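Local coordinates for protein fructose-bisphosphate aldolase (Slackia heliotrinireducens, PDB 4MOZ) that belongs to the DeoC/LacD family of aldolases and folds as a parallel eight-stranded TIM barrel, in an assembly of five chains, at residues 41-46 with 100-105; 119-124 with 156-161. All coordinates share one frame; numbering follows the deposited sequence.

In the fold
Interaction 1 (41-46 with 100-105) is buried, its centre about 10 Å from that of the chain, and joins the turn and helix 44-47 that follow strand 37-41 to the end of strand 99-102 and the loop after it. Interaction 2 (119-124 with 156-161), about 17 Å out and partly buried, sets a loop against helix 152-168. In interaction 1 a water lies between opposite charges and aliphatic carbons meet; in interaction 2 a carboxylate takes a main-chain N-H, and two waters bridge loop and glutamate, at its carboxylate and its backbone carbonyl. They meet where N104 ND2 and M103 O bond with S119 O and L122 N; both touch a second subunit.

Interaction 1 of 2, residues 41-46 with 100-105; sequences ACDQKV and LVKMNS
D43 turns CG between its backbone N and carbonyl carbon (chi1 64°), while K102 sends CG anti to its own N (chi1 -178°) and bends again at chi2 and chi4; together these torsions bring D43 OD2 over towards the end of the lysine. The nearest atoms, D43 OD2 and K102 CE, are 3.9 Å apart, and OD2 lies 4.3 Å from K102 NZ, beyond a salt bridge. One water spans the gap, at hydrogen-bond distances of 2.8 Å from D43 OD2 and 2.9 Å from K102 NZ, although it cannot serve every acceptor around it. Both residues follow or end barrel strands at the C-terminal rim of the TIM barrel, D43 just past strand 37-41 and K102 closing strand 99-102, the rim at which this fold carries its active sites. K102 NZ also donates to N104 OD1 and to N104 O, above the plane of each carbonyl, and is hydrogen-bonded with T144 OG1 on strand 138-145. With the water that makes four polar partners, more than three N-H groups could serve at once, and they hold the end of the lysine in place. N104 O is gripped from both faces: S105 OG donates to it at 2.7 Å, opposite the lysine. Farther along both segments, past D43 and K102, the contact is apolar, V46 CG1 resting 3.8 Å from S105 CB. Q83 NE2 ties the two segments together, bonding to D43 O and to S105 OG.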
# COMPACT_ATOMS: atom_id res chain seq x y z
N ALA C 41 13.43 -9.96 28.08
CA ALA C 41 13.29 -8.99 27.00
C ALA C 41 14.63 -8.38 26.60
O ALA C 41 15.33 -7.77 27.41
CB ALA C 41 12.30 -7.90 27.41
N CYS C 42 14.99 -8.57 25.33
CA CYS C 42 16.26 -8.10 24.78
C CYS C 42 16.05 -7.29 23.49
O CYS C 42 16.89 -7.32 22.59
CB CYS C 42 17.18 -9.29 24.50
SG CYS C 42 17.63 -10.25 25.96
N ASP C 43 14.93 -6.57 23.42
CA ASP C 43 14.55 -5.84 22.22
C ASP C 43 14.79 -4.33 22.33
O ASP C 43 14.54 -3.59 21.38
CB ASP C 43 13.08 -6.11 21.90
CG ASP C 43 12.14 -5.58 22.98
OD1 ASP C 43 12.39 -5.82 24.18
OD2 ASP C 43 11.13 -4.92 22.63
N GLN C 44 15.30 -3.89 23.47
CA GLN C 44 15.42 -2.45 23.76
C GLN C 44 16.57 -1.70 23.06
O GLN C 44 16.66 -0.47 23.17
CB GLN C 44 15.44 -2.21 25.28
CG GLN C 44 14.13 -2.56 25.97
CD GLN C 44 14.24 -2.59 27.49
OE1 GLN C 44 15.12 -3.24 28.06
NE2 GLN C 44 13.33 -1.88 28.17
N LYS C 45 17.44 -2.41 22.34
CA LYS C 45 18.49 -1.75 21.55
C LYS C 45 17.90 -0.87 20.44
O LYS C 45 18.51 0.12 20.05
CB LYS C 45 19.46 -2.75 20.94
CG LYS C 45 20.49 -3.30 21.90
CD LYS C 45 21.34 -4.39 21.25
CE LYS C 45 22.49 -3.81 20.44
NZ LYS C 45 23.45 -3.07 21.30
N VAL C 46 16.73 -1.26 19.92
CA VAL C 46 16.01 -0.40 18.99
C VAL C 46 15.12 0.57 19.77
O VAL C 46 15.21 1.78 19.58
CB VAL C 46 15.17 -1.18 17.95
CG1 VAL C 46 14.56 -0.22 16.94
CG2 VAL C 46 16.01 -2.22 17.22
N LEU C 100 12.17 -16.04 21.12
CA LEU C 100 10.95 -15.40 20.68
C LEU C 100 11.36 -14.21 19.81
O LEU C 100 12.00 -13.27 20.29
CB LEU C 100 10.14 -14.91 21.88
CG LEU C 100 8.71 -14.44 21.60
CD1 LEU C 100 7.72 -15.55 21.91
CD2 LEU C 100 8.39 -13.21 22.44
N VAL C 101 10.99 -14.27 18.53
CA VAL C 101 11.37 -13.22 17.58
C VAL C 101 10.40 -12.03 17.66
O VAL C 101 9.21 -12.16 17.34
CB VAL C 101 11.48 -13.75 16.14
CG1 VAL C 101 11.89 -12.63 15.19
CG2 VAL C 101 12.49 -14.89 16.08
N LYS C 102 10.93 -10.89 18.09
CA LYS C 102 10.15 -9.66 18.17
C LYS C 102 10.00 -9.07 16.77
O LYS C 102 10.96 -8.56 16.19
CB LYS C 102 10.81 -8.68 19.14
CG LYS C 102 10.06 -7.37 19.34
CD LYS C 102 8.63 -7.60 19.82
CE LYS C 102 8.10 -6.39 20.57
NZ LYS C 102 7.97 -5.20 19.68
N MSE C 103 8.78 -9.15 16.24
CA MSE C 103 8.50 -8.86 14.83
C MSE C 103 8.53 -7.37 14.46
O MSE C 103 8.85 -7.03 13.33
CB MSE C 103 7.14 -9.43 14.44
CG MSE C 103 7.05 -10.93 14.55
SE MSE C 103 8.32 -11.85 13.40
CE MSE C 103 7.54 -11.41 11.66
N ASN C 104 8.15 -6.51 15.40
CA ASN C 104 8.21 -5.08 15.15
C ASN C 104 9.10 -4.33 16.14
O ASN C 104 9.38 -4.84 17.21
CB ASN C 104 6.79 -4.46 15.06
CG ASN C 104 6.03 -4.50 16.38
OD1 ASN C 104 6.35 -5.26 17.30
ND2 ASN C 104 4.99 -3.68 16.46
N SER C 105 9.56 -3.15 15.74
CA SER C 105 10.35 -2.28 16.60
C SER C 105 10.33 -0.85 16.07
O SER C 105 10.13 -0.63 14.88
CB SER C 105 11.81 -2.76 16.68
OG SER C 105 11.92 -3.93 17.48
O HOH W 1 10.65 -4.11 19.99

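Interaction 2 of 2, residues 119-124 with 156-161; sequences SPQLHD and LAEAGQ
E158 reaches out from helix 152-168 to the backbone of Q121, where its carboxylate receives the main-chain N-H: Q121 N lies 2.9 Å from E158 OE1, with an N-H...O angle of 148°. The donor comes on the syn side of the oxygen but 32° out of the carboxylate plane. An extended chain beyond CG lets the glutamate span the distance, and its OE1 also packs 3.4 Å from Q121 CB. This is the tight part of the contact, and OE1 is gripped a second time by Y143 OH from strand 138-145. Y118 OH makes a weak hydrogen bond to OE2.

Around this direct bond the fit is looser and mediated by water. The Q121 side chain, extended with CG anti to its backbone N, crosses the glutamate obliquely, its amide plane turned 80° from the carboxylate, so the two flat groups do not stack. One water donates to Q121 OE1 and to E158 O, each at 2.7 Å, and thereby links the amide to the helix backbone. Another donates to Q121 O and E158 OE2. The other end of the amide is held within the loop: Q121 NE2 donates to H123 O at 2.8 Å, the acceptor lying close to the amide plane. Both Q121 and E158 remain partly exposed.

D124 is the N-cap of helix 125-132, its OD1 accepting from A127 N. Q161 OE1 accepts from D124 N of one neighbouring subunit, while D124 N donates to Q161 OE1 of another. Segment 119-124 belongs to the loop joining the third barrel strand, 99-102, to helix 125-132, and it leans on helix 152-168, which follows the next strand, 138-145, and packs A159 on Y143 and L145 of that strand.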
# COMPACT_ATOMS: atom_id res chain seq x y z
N SER C 119 5.01 1.21 15.45
CA SER C 119 6.08 0.22 15.36
C SER C 119 5.75 -0.78 14.25
O SER C 119 4.82 -1.58 14.39
CB SER C 119 6.30 -0.46 16.71
OG SER C 119 7.25 -1.50 16.62
N PRO C 120 6.51 -0.74 13.14
CA PRO C 120 6.20 -1.53 11.95
C PRO C 120 6.76 -2.95 11.98
O PRO C 120 7.87 -3.17 12.49
CB PRO C 120 6.91 -0.75 10.84
CG PRO C 120 8.13 -0.23 11.51
CD PRO C 120 7.70 0.11 12.92
N GLN C 121 6.01 -3.91 11.44
CA GLN C 121 6.55 -5.24 11.22
C GLN C 121 7.80 -5.11 10.36
O GLN C 121 7.78 -4.46 9.32
CB GLN C 121 5.52 -6.15 10.55
CG GLN C 121 5.99 -7.59 10.44
CD GLN C 121 4.90 -8.53 9.97
OE1 GLN C 121 3.71 -8.28 10.21
NE2 GLN C 121 5.29 -9.62 9.32
N LEU C 122 8.89 -5.71 10.82
CA LEU C 122 10.21 -5.48 10.22
C LEU C 122 10.50 -6.38 9.03
O LEU C 122 11.36 -6.06 8.22
CB LEU C 122 11.30 -5.64 11.28
CG LEU C 122 11.20 -4.68 12.48
CD1 LEU C 122 12.19 -5.06 13.57
CD2 LEU C 122 11.39 -3.23 12.05
N HIS C 123 9.77 -7.49 8.91
CA HIS C 123 9.97 -8.46 7.83
C HIS C 123 8.82 -9.42 7.87
O HIS C 123 8.08 -9.45 8.84
CB HIS C 123 11.28 -9.22 8.02
CG HIS C 123 11.49 -9.68 9.44
ND1 HIS C 123 10.88 -10.76 9.95
CD2 HIS C 123 12.24 -9.12 10.48
CE1 HIS C 123 11.23 -10.91 11.24
NE2 HIS C 123 12.06 -9.91 11.57
N ASP C 124 8.67 -10.24 6.83
CA ASP C 124 7.59 -11.23 6.83
C ASP C 124 7.88 -12.41 7.78
O ASP C 124 9.01 -12.58 8.26
CB ASP C 124 7.27 -11.71 5.41
CG ASP C 124 8.46 -12.35 4.70
OD1 ASP C 124 9.38 -12.88 5.37
OD2 ASP C 124 8.47 -12.33 3.45
N LEU C 156 -3.07 -3.00 14.47
CA LEU C 156 -4.13 -4.00 14.60
C LEU C 156 -4.13 -5.00 13.44
O LEU C 156 -4.23 -6.21 13.67
CB LEU C 156 -5.51 -3.34 14.72
CG LEU C 156 -5.92 -2.73 16.07
CD1 LEU C 156 -7.25 -1.99 15.95
CD2 LEU C 156 -6.01 -3.80 17.16
N ALA C 157 -4.00 -4.49 12.22
CA ALA C 157 -4.00 -5.30 11.00
C ALA C 157 -2.78 -6.20 10.91
O ALA C 157 -2.90 -7.37 10.54
CB ALA C 157 -4.09 -4.41 9.77
N GLU C 158 -1.60 -5.66 11.23
CA GLU C 158 -0.39 -6.48 11.24
C GLU C 158 -0.47 -7.56 12.31
O GLU C 158 -0.19 -8.73 12.04
CB GLU C 158 0.87 -5.61 11.43
CG GLU C 158 1.22 -4.74 10.23
CD GLU C 158 2.50 -3.94 10.41
OE1 GLU C 158 3.11 -3.94 11.51
OE2 GLU C 158 2.92 -3.29 9.43
N ALA C 159 -0.90 -7.19 13.52
CA ALA C 159 -0.97 -8.14 14.64
C ALA C 159 -1.95 -9.28 14.38
O ALA C 159 -1.60 -10.44 14.58
CB ALA C 159 -1.30 -7.43 15.94
N GLY C 160 -3.15 -8.94 13.94
CA GLY C 160 -4.19 -9.93 13.67
C GLY C 160 -3.74 -10.98 12.67
O GLY C 160 -3.93 -12.17 12.89
N GLN C 161 -3.12 -10.53 11.58
CA GLN C 161 -2.60 -11.41 10.54
C GLN C 161 -1.45 -12.27 11.06
O GLN C 161 -1.34 -13.45 10.71
CB GLN C 161 -2.14 -10.58 9.32
CG GLN C 161 -1.59 -11.39 8.15
CD GLN C 161 -2.65 -12.21 7.43
OE1 GLN C 161 -3.85 -11.96 7.56
NE2 GLN C 161 -2.21 -13.20 6.66
O HOH W 2 1.24 -9.25 9.79
O HOH W 3 5.51 -3.31 8.25